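Local structure of nitroreductase-like family protein (Bacillus cereus, 2I7H) at residues A68-F73 and K83-R88; G139-N144 and V160-I165; A11-E16 and L126-G131; I96-N101 and A114-F119; V28-L33 and L56-G61. The protein belongs to the nitroreductase-like family of dimeric alpha/beta flavoproteins and binds flavin mononucleotide. All blocks are in the same frame, centred on the assembly; numbering follows the deposited sequence. Where two conformers were deposited one is given.

Contact 1. Residues A68-F73 and K83-R88; sequences AVLNSF and KILSDR
L85 of helix 75-90 reaches across to V69 of helix 62-71 and to F73 just beyond it. Its CB points at the other segment, and CG lies anti to the backbone N (chi1 177°), which carries the fork of the side chain toward the other helix. There the two methyls divide the work. CD2 rests on V69, 3.7 Å from V69 CG1, and lies more loosely beside L70, whose CD2 is 4.3 Å away. CD1 turns to the phenyl ring and meets it at the edge, near its plane, 4.0 Å from F73 CZ; it also stays close to V69 CG1. A branched leucine suits this place because one residue can fill both directions. Within its own segment, V69 O lies 3.7 Å above the plane of the F73 ring, over its centre. Further round helix 75-90, K83 NZ and D87 OD2 form a salt bridge one turn apart along the helix, through the syn lone pair of the carboxylate. V69 also packs on F89, F147 and L141. These apolar side chains pack where helices 62-71 and 75-90, joined by a short turn, run back along each other as an alpha-helical hairpin.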
# COMPACT_ATOMS: atom_id res chain seq x y z
N ALA A 68 -17.39 -9.83 19.21
CA ALA A 68 -17.14 -10.55 17.97
C ALA A 68 -15.78 -11.28 17.98
O ALA A 68 -15.70 -12.44 17.57
CB ALA A 68 -17.28 -9.62 16.76
N VAL A 69 -14.74 -10.63 18.48
CA VAL A 69 -13.43 -11.27 18.58
C VAL A 69 -13.48 -12.52 19.46
O VAL A 69 -13.03 -13.60 19.05
CB VAL A 69 -12.30 -10.32 19.11
CG1 VAL A 69 -11.02 -11.11 19.31
CG2 VAL A 69 -12.05 -9.16 18.14
N LEU A 70 -14.00 -12.35 20.67
CA LEU A 70 -14.02 -13.42 21.64
C LEU A 70 -14.89 -14.61 21.22
O LEU A 70 -14.54 -15.76 21.49
CB LEU A 70 -14.44 -12.89 23.01
CG LEU A 70 -13.45 -11.90 23.63
CD1 LEU A 70 -13.88 -11.62 25.06
CD2 LEU A 70 -12.01 -12.42 23.59
N ASN A 71 -16.05 -14.33 20.63
CA ASN A 71 -17.01 -15.36 20.23
C ASN A 71 -16.46 -16.20 19.09
O ASN A 71 -17.00 -17.26 18.77
CB ASN A 71 -18.35 -14.74 19.82
CG ASN A 71 -19.16 -14.27 21.00
OD1 ASN A 71 -18.93 -14.71 22.13
ND2 ASN A 71 -20.11 -13.38 20.75
N SER A 72 -15.37 -15.70 18.48
CA SER A 72 -14.69 -16.34 17.34
C SER A 72 -13.56 -17.30 17.74
O SER A 72 -13.12 -18.10 16.93
CB SER A 72 -14.15 -15.29 16.35
OG SER A 72 -12.86 -14.79 16.70
N PHE A 73 -13.10 -17.19 18.98
CA PHE A 73 -12.07 -18.06 19.54
C PHE A 73 -12.62 -19.41 19.95
O PHE A 73 -13.77 -19.51 20.40
CB PHE A 73 -11.37 -17.40 20.74
CG PHE A 73 -10.53 -16.20 20.39
CD1 PHE A 73 -10.13 -15.30 21.39
CD2 PHE A 73 -10.14 -15.95 19.06
CE1 PHE A 73 -9.36 -14.18 21.08
CE2 PHE A 73 -9.37 -14.83 18.74
CZ PHE A 73 -8.97 -13.95 19.74
N LYS A 83 -9.36 -12.06 28.16
CA LYS A 83 -9.26 -10.88 29.02
C LYS A 83 -8.14 -9.91 28.60
O LYS A 83 -8.37 -8.70 28.51
CB LYS A 83 -9.11 -11.26 30.49
CG LYS A 83 -9.80 -10.28 31.40
CD LYS A 83 -8.95 -9.92 32.59
CE LYS A 83 -9.52 -8.68 33.27
NZ LYS A 83 -8.45 -7.76 33.76
N ILE A 84 -6.94 -10.45 28.37
CA ILE A 84 -5.81 -9.72 27.79
C ILE A 84 -6.27 -8.82 26.64
O ILE A 84 -6.02 -7.61 26.63
CB ILE A 84 -4.72 -10.72 27.23
CG1 ILE A 84 -4.00 -11.51 28.35
CG2 ILE A 84 -3.71 -10.01 26.31
CD1 ILE A 84 -3.62 -10.69 29.59
N LEU A 85 -6.93 -9.45 25.68
CA LEU A 85 -7.26 -8.82 24.43
C LEU A 85 -8.39 -7.81 24.61
O LEU A 85 -8.30 -6.68 24.12
CB LEU A 85 -7.58 -9.89 23.40
CG LEU A 85 -8.02 -9.42 22.04
CD1 LEU A 85 -7.59 -10.41 21.00
CD2 LEU A 85 -9.54 -9.21 22.08
N SER A 86 -9.43 -8.21 25.33
CA SER A 86 -10.49 -7.30 25.77
C SER A 86 -9.97 -6.02 26.44
O SER A 86 -10.42 -4.92 26.14
CB SER A 86 -11.45 -8.03 26.70
OG SER A 86 -12.57 -7.21 27.02
N ASP A 87 -9.00 -6.17 27.34
CA ASP A 87 -8.43 -5.04 28.04
C ASP A 87 -7.63 -4.15 27.11
O ASP A 87 -7.65 -2.91 27.24
CB ASP A 87 -7.58 -5.52 29.21
CG ASP A 87 -8.42 -6.02 30.36
OD1 ASP A 87 -9.67 -6.05 30.23
OD2 ASP A 87 -7.84 -6.40 31.40
N ARG A 88 -6.94 -4.78 26.16
CA ARG A 88 -6.17 -4.05 25.15
C ARG A 88 -7.06 -3.22 24.21
O ARG A 88 -6.79 -2.05 23.94
CB ARG A 88 -5.32 -5.00 24.33
CG ARG A 88 -4.02 -4.40 23.93
CD ARG A 88 -3.71 -4.54 22.46
NE ARG A 88 -3.73 -5.92 21.97
CZ ARG A 88 -4.34 -6.31 20.84
NH1 ARG A 88 -5.01 -5.44 20.09
NH2 ARG A 88 -4.29 -7.57 20.47

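Contact 2. Residues G139-N144 and V160-I165; sequences GGLNYN and VGILHI
The carboxamide of N142 is the flat group that meets the strand, and its two ends have different neighbours. OD1 lies against I162, 3.7 Å from I162 CD1 and slightly further from I162 CG1, whereas ND2 stands over the backbone at 4.0 Å from G161 CA. Two other flat groups receive carbonyls of their own segments in plane at the edge: G139 O at the ring of Y143, and I162 O at the ring of H164. CG of N142 is placed beside the backbone N (chi1 -60°), an orientation that turns the amide toward the strand. Its main polar partner is K137 O, hydrogen-bonded to ND2. A water 2.8 Å from N142 ND2 accepts a second bond from that nitrogen and gives a weak one to V160 O, which W136 NE1 also grips. Both N-H groups of the buried amide thus find acceptors, which suits asparagine to the place. Beside it, L141 CD2 makes a looser apolar contact with I162 CD1 at 4.3 Å. Residues 140-143 form a 3-10 turn, and G139 before it has a conformation that suits glycine. On the strand, V160 and G161 lie opposite V98 in a classic beta bulge. The turn leads from strand 132-137 into helix 145-150, which N144 caps through a bond from L146 N to its OD1. Strand 157-167 lies between strands 94-101 and 132-137, with V160 and L163 turned to helix 106-129, while Y143 OH bonds D110 OD2 of the second subunit.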
# COMPACT_ATOMS: atom_id res chain seq x y z
N GLY A 139 -3.37 -11.37 10.86
CA GLY A 139 -3.43 -12.63 11.58
C GLY A 139 -4.72 -13.32 11.29
O GLY A 139 -5.61 -12.74 10.65
N GLY A 140 -4.83 -14.53 11.81
CA GLY A 140 -5.95 -15.41 11.58
C GLY A 140 -7.33 -14.93 11.94
O GLY A 140 -8.31 -15.44 11.41
N LEU A 141 -7.41 -13.95 12.84
CA LEU A 141 -8.70 -13.41 13.29
C LEU A 141 -9.48 -12.84 12.09
O LEU A 141 -10.67 -13.10 11.94
CB LEU A 141 -8.49 -12.37 14.39
CG LEU A 141 -9.67 -11.47 14.73
CD1 LEU A 141 -10.72 -12.28 15.58
CD2 LEU A 141 -9.19 -10.18 15.44
N ASN A 142 -8.76 -12.14 11.22
CA ASN A 142 -9.30 -11.49 10.05
C ASN A 142 -9.81 -12.47 8.99
O ASN A 142 -10.53 -12.06 8.07
CB ASN A 142 -8.25 -10.55 9.45
CG ASN A 142 -7.79 -9.46 10.43
OD1 ASN A 142 -8.25 -9.40 11.58
ND2 ASN A 142 -6.90 -8.56 9.96
N TYR A 143 -9.44 -13.74 9.11
CA TYR A 143 -9.85 -14.77 8.14
C TYR A 143 -10.90 -15.72 8.71
O TYR A 143 -11.45 -16.56 8.00
CB TYR A 143 -8.63 -15.57 7.61
CG TYR A 143 -7.57 -14.75 6.92
CD1 TYR A 143 -6.70 -13.93 7.65
CD2 TYR A 143 -7.41 -14.80 5.53
CE1 TYR A 143 -5.71 -13.15 7.02
CE2 TYR A 143 -6.42 -14.07 4.87
CZ TYR A 143 -5.58 -13.25 5.61
OH TYR A 143 -4.62 -12.53 4.97
N ASN A 144 -11.17 -15.56 10.01
CA ASN A 144 -12.09 -16.41 10.75
C ASN A 144 -13.54 -16.09 10.38
O ASN A 144 -14.00 -14.97 10.61
CB ASN A 144 -11.84 -16.25 12.26
CG ASN A 144 -12.53 -17.29 13.08
OD1 ASN A 144 -13.65 -17.67 12.78
ND2 ASN A 144 -11.88 -17.75 14.13
N VAL A 160 -8.81 -6.55 5.06
CA VAL A 160 -7.43 -6.21 4.76
C VAL A 160 -6.61 -5.89 6.02
O VAL A 160 -5.43 -6.22 6.09
CB VAL A 160 -7.35 -5.08 3.73
CG1 VAL A 160 -5.93 -4.86 3.32
CG2 VAL A 160 -8.22 -5.48 2.52
N GLY A 161 -7.24 -5.27 7.01
CA GLY A 161 -6.56 -4.97 8.25
C GLY A 161 -7.49 -4.40 9.28
O GLY A 161 -8.58 -3.91 8.96
N ILE A 162 -7.07 -4.51 10.54
CA ILE A 162 -7.72 -3.76 11.62
C ILE A 162 -6.69 -2.78 12.11
O ILE A 162 -5.63 -3.16 12.57
CB ILE A 162 -8.25 -4.65 12.76
CG1 ILE A 162 -9.18 -5.73 12.18
CG2 ILE A 162 -8.95 -3.76 13.86
CD1 ILE A 162 -9.97 -6.56 13.19
N LEU A 163 -7.00 -1.49 11.97
CA LEU A 163 -6.10 -0.46 12.45
C LEU A 163 -6.48 -0.07 13.88
O LEU A 163 -7.62 0.25 14.14
CB LEU A 163 -6.15 0.77 11.55
CG LEU A 163 -5.67 0.69 10.11
CD1 LEU A 163 -6.47 1.71 9.36
CD2 LEU A 163 -4.16 0.97 10.04
N HIS A 164 -5.50 -0.13 14.78
CA HIS A 164 -5.67 0.26 16.18
C HIS A 164 -4.99 1.61 16.35
O HIS A 164 -3.85 1.78 15.96
CB HIS A 164 -5.08 -0.79 17.12
CG HIS A 164 -5.86 -2.07 17.12
ND1 HIS A 164 -6.54 -2.52 18.22
CD2 HIS A 164 -6.07 -2.99 16.14
CE1 HIS A 164 -7.12 -3.68 17.94
NE2 HIS A 164 -6.86 -3.98 16.68
N ILE A 165 -5.71 2.57 16.90
CA ILE A 165 -5.34 3.97 16.75
C ILE A 165 -5.49 4.73 18.05
O ILE A 165 -6.44 4.53 18.79
CB ILE A 165 -6.26 4.67 15.71
CG1 ILE A 165 -6.31 3.88 14.40
CG2 ILE A 165 -5.83 6.13 15.46
CD1 ILE A 165 -7.61 4.04 13.62
O HOH W 1 -5.91 -9.20 7.45

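Contact 3. Residues A11-E16 and L126-G131; sequences ANVIKE and LAWERG
V13 and W128 meet where helix 10-16 comes against the last turn of helix 106-129, with the CA atoms of V13 and E129 only 6.7 Å apart. That last turn finishes in a Schellman motif. G131, the C-prime residue with positive phi, gives its N to W128 O at 3.1 Å, and L132 N reaches back to A127 O; glycine suits the spot because a side chain would crowd the carbonyl oxygen before it. W128 gives the largest single share of the contact. With CG anti to its own backbone N (chi1 -171°), the indole is swung out beyond the helix and slides past V13, the two side chains running in opposite directions. V13 CG1 touches the pyrrole side, 4.1 Å from W128 CD1. A broad indole fits a site with neighbours on several sides: V20, A171 and the ring of F168 also pack on it. The second subunit is close by, and E129 OE2 accepts a hydrogen bond from I10 N of that chain, while R130 makes a salt bridge with E35 of its own. At the last turn of helix 10-16, E16 O comes obliquely to the six-membered end of the indole, 3.3 Å from W128 CZ2.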
# COMPACT_ATOMS: atom_id res chain seq x y z
N ALA A 11 9.15 12.22 3.01
CA ALA A 11 10.21 11.26 3.34
C ALA A 11 10.38 11.15 4.86
O ALA A 11 10.59 10.06 5.40
CB ALA A 11 11.52 11.68 2.68
N ASN A 12 10.31 12.28 5.55
CA ASN A 12 10.49 12.27 6.99
C ASN A 12 9.38 11.52 7.70
O ASN A 12 9.65 10.66 8.53
CB ASN A 12 10.70 13.67 7.56
CG ASN A 12 12.08 14.21 7.25
OD1 ASN A 12 13.01 13.45 6.98
ND2 ASN A 12 12.22 15.52 7.28
N VAL A 13 8.14 11.83 7.33
CA VAL A 13 6.98 11.14 7.88
C VAL A 13 7.04 9.62 7.62
O VAL A 13 6.87 8.81 8.56
CB VAL A 13 5.68 11.75 7.31
CG1 VAL A 13 4.45 11.07 7.88
CG2 VAL A 13 5.65 13.28 7.62
N ILE A 14 7.32 9.25 6.36
CA ILE A 14 7.45 7.84 5.96
C ILE A 14 8.49 7.09 6.82
O ILE A 14 8.26 5.97 7.27
CB ILE A 14 7.80 7.70 4.45
CG1 ILE A 14 6.58 8.08 3.59
CG2 ILE A 14 8.33 6.32 4.14
CD1 ILE A 14 6.78 8.14 2.08
N LYS A 15 9.63 7.72 7.04
CA LYS A 15 10.70 7.08 7.81
C LYS A 15 10.55 7.15 9.33
O LYS A 15 11.13 6.33 10.05
CB LYS A 15 12.06 7.64 7.40
CG LYS A 15 12.36 7.53 5.90
CD LYS A 15 13.85 7.68 5.62
CE LYS A 15 14.43 8.93 6.27
NZ LYS A 15 14.07 10.17 5.52
N GLU A 16 9.76 8.10 9.82
CA GLU A 16 9.61 8.29 11.25
C GLU A 16 8.39 7.54 11.80
O GLU A 16 8.40 7.12 12.95
CB GLU A 16 9.57 9.79 11.59
CG GLU A 16 10.94 10.49 11.47
CD GLU A 16 10.89 12.01 11.71
OE1 GLU A 16 9.81 12.55 12.05
OE2 GLU A 16 11.96 12.67 11.56
N LEU A 126 -0.79 10.00 7.11
CA LEU A 126 -1.67 11.08 7.53
C LEU A 126 -1.86 11.17 9.04
O LEU A 126 -1.81 12.26 9.62
CB LEU A 126 -3.03 10.94 6.81
CG LEU A 126 -2.95 11.17 5.29
CD1 LEU A 126 -4.10 10.55 4.54
CD2 LEU A 126 -2.87 12.66 4.96
N ALA A 127 -2.10 10.02 9.68
CA ALA A 127 -2.28 9.97 11.12
C ALA A 127 -0.98 10.35 11.84
O ALA A 127 -1.00 11.14 12.77
CB ALA A 127 -2.84 8.57 11.57
N TRP A 128 0.15 9.79 11.40
CA TRP A 128 1.44 10.10 12.03
C TRP A 128 1.71 11.61 12.08
O TRP A 128 2.24 12.13 13.06
CB TRP A 128 2.61 9.40 11.31
CG TRP A 128 3.87 9.54 12.08
CD1 TRP A 128 4.89 10.45 11.86
CD2 TRP A 128 4.23 8.80 13.25
NE1 TRP A 128 5.85 10.30 12.82
CE2 TRP A 128 5.48 9.30 13.69
CE3 TRP A 128 3.61 7.76 13.98
CZ2 TRP A 128 6.16 8.77 14.81
CZ3 TRP A 128 4.26 7.24 15.10
CH2 TRP A 128 5.54 7.75 15.50
N GLU A 129 1.33 12.30 11.00
CA GLU A 129 1.51 13.75 10.85
C GLU A 129 0.77 14.57 11.93
O GLU A 129 1.28 15.60 12.38
CB GLU A 129 1.14 14.18 9.41
CG GLU A 129 0.98 15.68 9.19
CD GLU A 129 0.78 16.06 7.70
OE1 GLU A 129 -0.33 15.86 7.13
OE2 GLU A 129 1.74 16.57 7.09
N ARG A 130 -0.40 14.09 12.35
CA ARG A 130 -1.18 14.73 13.43
C ARG A 130 -0.86 14.21 14.82
O ARG A 130 -1.57 14.54 15.74
CB ARG A 130 -2.68 14.50 13.25
CG ARG A 130 -3.19 14.68 11.87
CD ARG A 130 -3.09 16.13 11.48
NE ARG A 130 -3.85 16.36 10.27
CZ ARG A 130 -5.03 16.95 10.24
NH1 ARG A 130 -5.61 17.40 11.38
NH2 ARG A 130 -5.63 17.11 9.04
N GLY A 131 0.17 13.37 14.95
CA GLY A 131 0.52 12.77 16.25
C GLY A 131 -0.25 11.52 16.67
O GLY A 131 -0.08 11.03 17.80

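Contact 4. Residues I96-N101 and A114-F119; sequences IVVYMN and AATCAF
V98 and T116 touch methyl to methyl, V98 CG1 lying 3.5 Å from T116 CG2, and both side chains owe this to the same choice of torsion. In each, the touching methyl is anti to the backbone N: chi1 is 177° in V98, and in T116 a chi1 of -61° for OG1 leaves CG2 in that place. The same threonine torsion holds OG1 beside its own backbone N, where it donates a hydrogen bond to D112 O one turn earlier. The hydroxyl is thereby satisfied inside the helix, and the residue can present its methyl to the sheet like a valine. V98 CG1 has a second neighbour in F119, lying near the plane of that ring at its edge, 4.3 Å from F119 CE2. Strand 94-101 and helix 106-129 follow each other in the chain, and their short segments run nearly antiparallel, at 158° and 9.5 Å between axes, with the helix laid on one face of the antiparallel sheet, as in the alpha/beta fold of this family. M100, present as selenomethionine, sets CG between backbone N and carbonyl carbon, the crowded position. Its chain then bends at chi3, bringing SE to 4.0 Å from T116 OG1. F119 stacks on W52. The far side of the helix faces the second subunit: A114, which touches flavin mononucleotide, packs on C117 of that chain, and C117 on its A114.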
# COMPACT_ATOMS: atom_id res chain seq x y z
N ILE A 96 -10.33 0.52 13.45
CA ILE A 96 -10.89 0.61 12.11
C ILE A 96 -10.69 -0.70 11.33
O ILE A 96 -9.57 -1.07 10.99
CB ILE A 96 -10.36 1.83 11.32
CG1 ILE A 96 -10.71 3.11 12.09
CG2 ILE A 96 -11.03 1.90 9.95
CD1 ILE A 96 -10.25 4.37 11.44
N VAL A 97 -11.79 -1.42 11.11
CA VAL A 97 -11.75 -2.62 10.28
C VAL A 97 -11.83 -2.15 8.82
O VAL A 97 -12.77 -1.44 8.44
CB VAL A 97 -12.89 -3.62 10.64
CG1 VAL A 97 -12.74 -4.87 9.86
CG2 VAL A 97 -12.93 -3.95 12.15
N VAL A 98 -10.82 -2.47 8.03
CA VAL A 98 -10.79 -2.06 6.62
C VAL A 98 -11.06 -3.31 5.79
O VAL A 98 -10.36 -4.33 5.93
CB VAL A 98 -9.43 -1.47 6.20
CG1 VAL A 98 -9.43 -1.14 4.71
CG2 VAL A 98 -9.04 -0.20 7.08
N TYR A 99 -12.09 -3.25 4.96
CA TYR A 99 -12.49 -4.40 4.20
C TYR A 99 -12.85 -4.03 2.76
O TYR A 99 -12.99 -2.84 2.42
CB TYR A 99 -13.61 -5.19 4.92
CG TYR A 99 -14.91 -4.49 4.95
CD1 TYR A 99 -15.19 -3.56 5.97
CD2 TYR A 99 -15.85 -4.70 3.96
CE1 TYR A 99 -16.39 -2.89 6.00
CE2 TYR A 99 -17.07 -4.04 3.98
CZ TYR A 99 -17.32 -3.12 5.00
OH TYR A 99 -18.52 -2.46 5.01
N MSE A 100 -12.98 -5.06 1.92
CA MSE A 100 -13.35 -4.90 0.51
C MSE A 100 -14.19 -6.09 0.05
O MSE A 100 -14.11 -7.18 0.62
CB MSE A 100 -12.10 -4.77 -0.38
CG MSE A 100 -11.19 -6.00 -0.32
SE MSE A 100 -9.67 -5.82 -1.49
CE MSE A 100 -9.65 -7.54 -2.24
N ASN A 101 -14.97 -5.88 -1.01
CA ASN A 101 -15.63 -7.00 -1.67
C ASN A 101 -14.58 -7.76 -2.44
O ASN A 101 -13.78 -7.16 -3.15
CB ASN A 101 -16.75 -6.51 -2.58
CG ASN A 101 -17.87 -5.88 -1.80
OD1 ASN A 101 -18.45 -6.50 -0.92
ND2 ASN A 101 -18.17 -4.62 -2.10
N ALA A 114 -4.30 -4.19 -3.56
CA ALA A 114 -3.24 -3.19 -3.69
C ALA A 114 -3.71 -1.78 -3.31
O ALA A 114 -3.08 -1.10 -2.47
CB ALA A 114 -2.67 -3.21 -5.13
N ALA A 115 -4.82 -1.36 -3.91
CA ALA A 115 -5.44 -0.07 -3.65
C ALA A 115 -5.85 0.06 -2.20
O ALA A 115 -5.69 1.12 -1.58
CB ALA A 115 -6.67 0.14 -4.59
N THR A 116 -6.40 -1.02 -1.63
CA THR A 116 -6.84 -0.96 -0.25
C THR A 116 -5.63 -0.85 0.71
O THR A 116 -5.69 -0.10 1.66
CB THR A 116 -7.76 -2.10 0.09
OG1 THR A 116 -8.91 -2.00 -0.75
CG2 THR A 116 -8.18 -2.03 1.51
N CYS A 117 -4.52 -1.52 0.39
CA CYS A 117 -3.27 -1.33 1.12
C CYS A 117 -2.64 0.06 0.99
O CYS A 117 -2.09 0.56 1.97
CB CYS A 117 -2.26 -2.40 0.74
SG CYS A 117 -2.83 -4.04 1.13
N ALA A 118 -2.73 0.66 -0.20
CA ALA A 118 -2.26 2.01 -0.46
C ALA A 118 -3.06 3.04 0.39
O ALA A 118 -2.48 3.95 0.96
CB ALA A 118 -2.30 2.38 -2.04
N PHE A 119 -4.39 2.88 0.43
CA PHE A 119 -5.29 3.66 1.29
C PHE A 119 -4.90 3.57 2.76
O PHE A 119 -4.84 4.59 3.45
CB PHE A 119 -6.74 3.19 1.03
CG PHE A 119 -7.75 3.64 2.04
CD1 PHE A 119 -8.34 4.90 1.96
CD2 PHE A 119 -8.20 2.75 3.02
CE1 PHE A 119 -9.26 5.27 2.87
CE2 PHE A 119 -9.12 3.11 3.93
CZ PHE A 119 -9.66 4.38 3.88

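Contact 5. Residues V28-L33 and L56-G61; sequences VEKDLL and LYIGEG
K30 and L33, on the first turn of helix 30-40, pack on L56 and I58 of strand 53-58 in a helix-on-sheet contact at the outermost strand of this chain's sheet, beside the subunit interface. It is apolar throughout, with no hydrogen bond between the segments. The tightest meeting is between two leucines that cross at about a right angle, L33 CD1 standing 3.6 Å from L56 CD1. They arrive by different torsions: CG of L33 stays beside its backbone N (chi1 -64°), whereas CG of L56 is anti to its own (chi1 167°), which sends it off the strand toward the helix. K30 joins with the methylene part of its chain. Its CG lies 4.2 Å from L56 CD2, and its CB is 4.1 Å from I58 CD1 in the conformer described, a detail made less certain by a second conformer of I58. Lysine suits such a half-buried place, since its stem covers leucine while its amino end turns off; NZ also forms a long, weak ion pair with E188 of the second subunit. Deeper in, L33 is bedded on A94, I165 and L132, side chains of three further strands, and L56 on I96. On its other edge strand 53-58 pairs in parallel, through L56 and Y57, with a strand of the second subunit, carrying the sheet across the interface.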
# COMPACT_ATOMS: atom_id res chain seq x y z
N VAL A 28 -9.51 10.64 21.12
CA VAL A 28 -9.38 10.76 19.67
C VAL A 28 -10.72 11.23 19.12
O VAL A 28 -11.74 10.58 19.32
CB VAL A 28 -8.92 9.43 19.01
CG1 VAL A 28 -8.83 9.57 17.49
CG2 VAL A 28 -7.58 9.00 19.57
N GLU A 29 -10.71 12.34 18.40
CA GLU A 29 -11.95 12.87 17.85
C GLU A 29 -12.35 12.12 16.57
O GLU A 29 -11.52 11.90 15.68
CB GLU A 29 -11.84 14.38 17.61
CG GLU A 29 -12.97 15.18 18.25
CD GLU A 29 -12.91 15.20 19.77
OE1 GLU A 29 -11.92 15.75 20.31
OE2 GLU A 29 -13.84 14.68 20.42
N LYS A 30 -13.62 11.74 16.50
CA LYS A 30 -14.20 11.00 15.39
C LYS A 30 -14.06 11.78 14.07
O LYS A 30 -13.80 11.19 13.01
CB LYS A 30 -15.67 10.74 15.71
CG LYS A 30 -16.49 10.11 14.62
CD LYS A 30 -17.84 10.82 14.47
CE LYS A 30 -18.85 10.43 15.56
NZ LYS A 30 -20.19 11.01 15.26
N ASP A 31 -14.23 13.10 14.15
CA ASP A 31 -14.21 13.99 13.00
C ASP A 31 -12.81 14.09 12.42
O ASP A 31 -12.65 14.32 11.23
CB ASP A 31 -14.70 15.38 13.41
CG ASP A 31 -16.23 15.49 13.44
OD1 ASP A 31 -16.92 14.47 13.20
OD2 ASP A 31 -16.74 16.61 13.69
N LEU A 32 -11.81 13.93 13.27
CA LEU A 32 -10.43 13.84 12.84
C LEU A 32 -10.16 12.54 12.06
O LEU A 32 -9.49 12.57 11.02
CB LEU A 32 -9.51 13.94 14.05
CG LEU A 32 -8.02 13.76 13.80
CD1 LEU A 32 -7.50 14.82 12.87
CD2 LEU A 32 -7.29 13.77 15.12
N LEU A 33 -10.67 11.42 12.55
CA LEU A 33 -10.47 10.14 11.89
C LEU A 33 -11.16 10.15 10.53
O LEU A 33 -10.64 9.59 9.57
CB LEU A 33 -11.00 8.98 12.73
CG LEU A 33 -10.30 8.74 14.07
CD1 LEU A 33 -11.06 7.73 14.85
CD2 LEU A 33 -8.88 8.26 13.85
N LEU A 56 -15.74 1.73 11.88
CA LEU A 56 -15.02 2.41 12.94
C LEU A 56 -15.69 2.12 14.27
O LEU A 56 -16.87 2.41 14.43
CB LEU A 56 -14.97 3.93 12.70
CG LEU A 56 -14.50 4.85 13.85
CD1 LEU A 56 -13.01 4.77 14.15
CD2 LEU A 56 -14.90 6.31 13.59
N TYR A 57 -14.95 1.51 15.19
CA TYR A 57 -15.45 1.24 16.53
C TYR A 57 -14.79 2.20 17.49
O TYR A 57 -13.55 2.30 17.53
CB TYR A 57 -15.17 -0.22 16.95
CG TYR A 57 -15.85 -1.25 16.06
CD1 TYR A 57 -15.32 -1.58 14.81
CD2 TYR A 57 -17.00 -1.91 16.47
CE1 TYR A 57 -15.92 -2.51 13.99
CE2 TYR A 57 -17.62 -2.84 15.67
CZ TYR A 57 -17.07 -3.12 14.41
OH TYR A 57 -17.67 -4.03 13.58
N ILE A 58 -15.61 2.94 18.23
CA ILE A 58 -15.14 3.94 19.19
C ILE A 58 -16.02 3.95 20.43
O ILE A 58 -17.22 3.69 20.35
CB ILE A 58 -15.09 5.38 18.58
CG1 ILE A 58 -16.41 5.74 17.89
CG2 ILE A 58 -13.93 5.51 17.61
CD1 ILE A 58 -16.59 7.22 17.63
N GLY A 59 -15.42 4.26 21.57
CA GLY A 59 -16.16 4.40 22.83
C GLY A 59 -16.81 3.08 23.20
O GLY A 59 -16.16 2.04 23.15
N GLU A 60 -18.09 3.13 23.54
CA GLU A 60 -18.81 1.92 23.95
C GLU A 60 -18.91 0.85 22.86
O GLU A 60 -18.96 -0.35 23.16
CB GLU A 60 -20.17 2.27 24.54
CG GLU A 60 -20.24 2.15 26.09
CD GLU A 60 -20.73 0.76 26.55
OE1 GLU A 60 -21.61 0.68 27.44
OE2 GLU A 60 -20.25 -0.27 26.01
N GLY A 61 -18.90 1.28 21.59
CA GLY A 61 -18.94 0.38 20.44
C GLY A 61 -17.80 -0.63 20.37
O GLY A 61 -17.96 -1.72 19.83

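How the contacts relate
Contacts 2, 4 and 5 share one antiparallel sheet: strand 94-101 lies between 53-58 and 157-167, joined to the latter probably through L163 N to I96 O and V98 N to G161 O. Contacts 1, 2 and 4 are buried, whereas 3 and 5 are partly exposed and lie against the second subunit, which contacts 2 and 4 also reach. Contact 1 joins two helices and the residue that follows the first; it touches no other chain, but meets contact 2 where S72 packs on L141. Contacts 3 and 4 use the same long helix, 106-129, at different turns. The chemistry follows the place: methyl packing in 1 and 4, an amide and a water in 2, an indole beside a backbone carbonyl in 3, and a lysine stem beside the interface in 5.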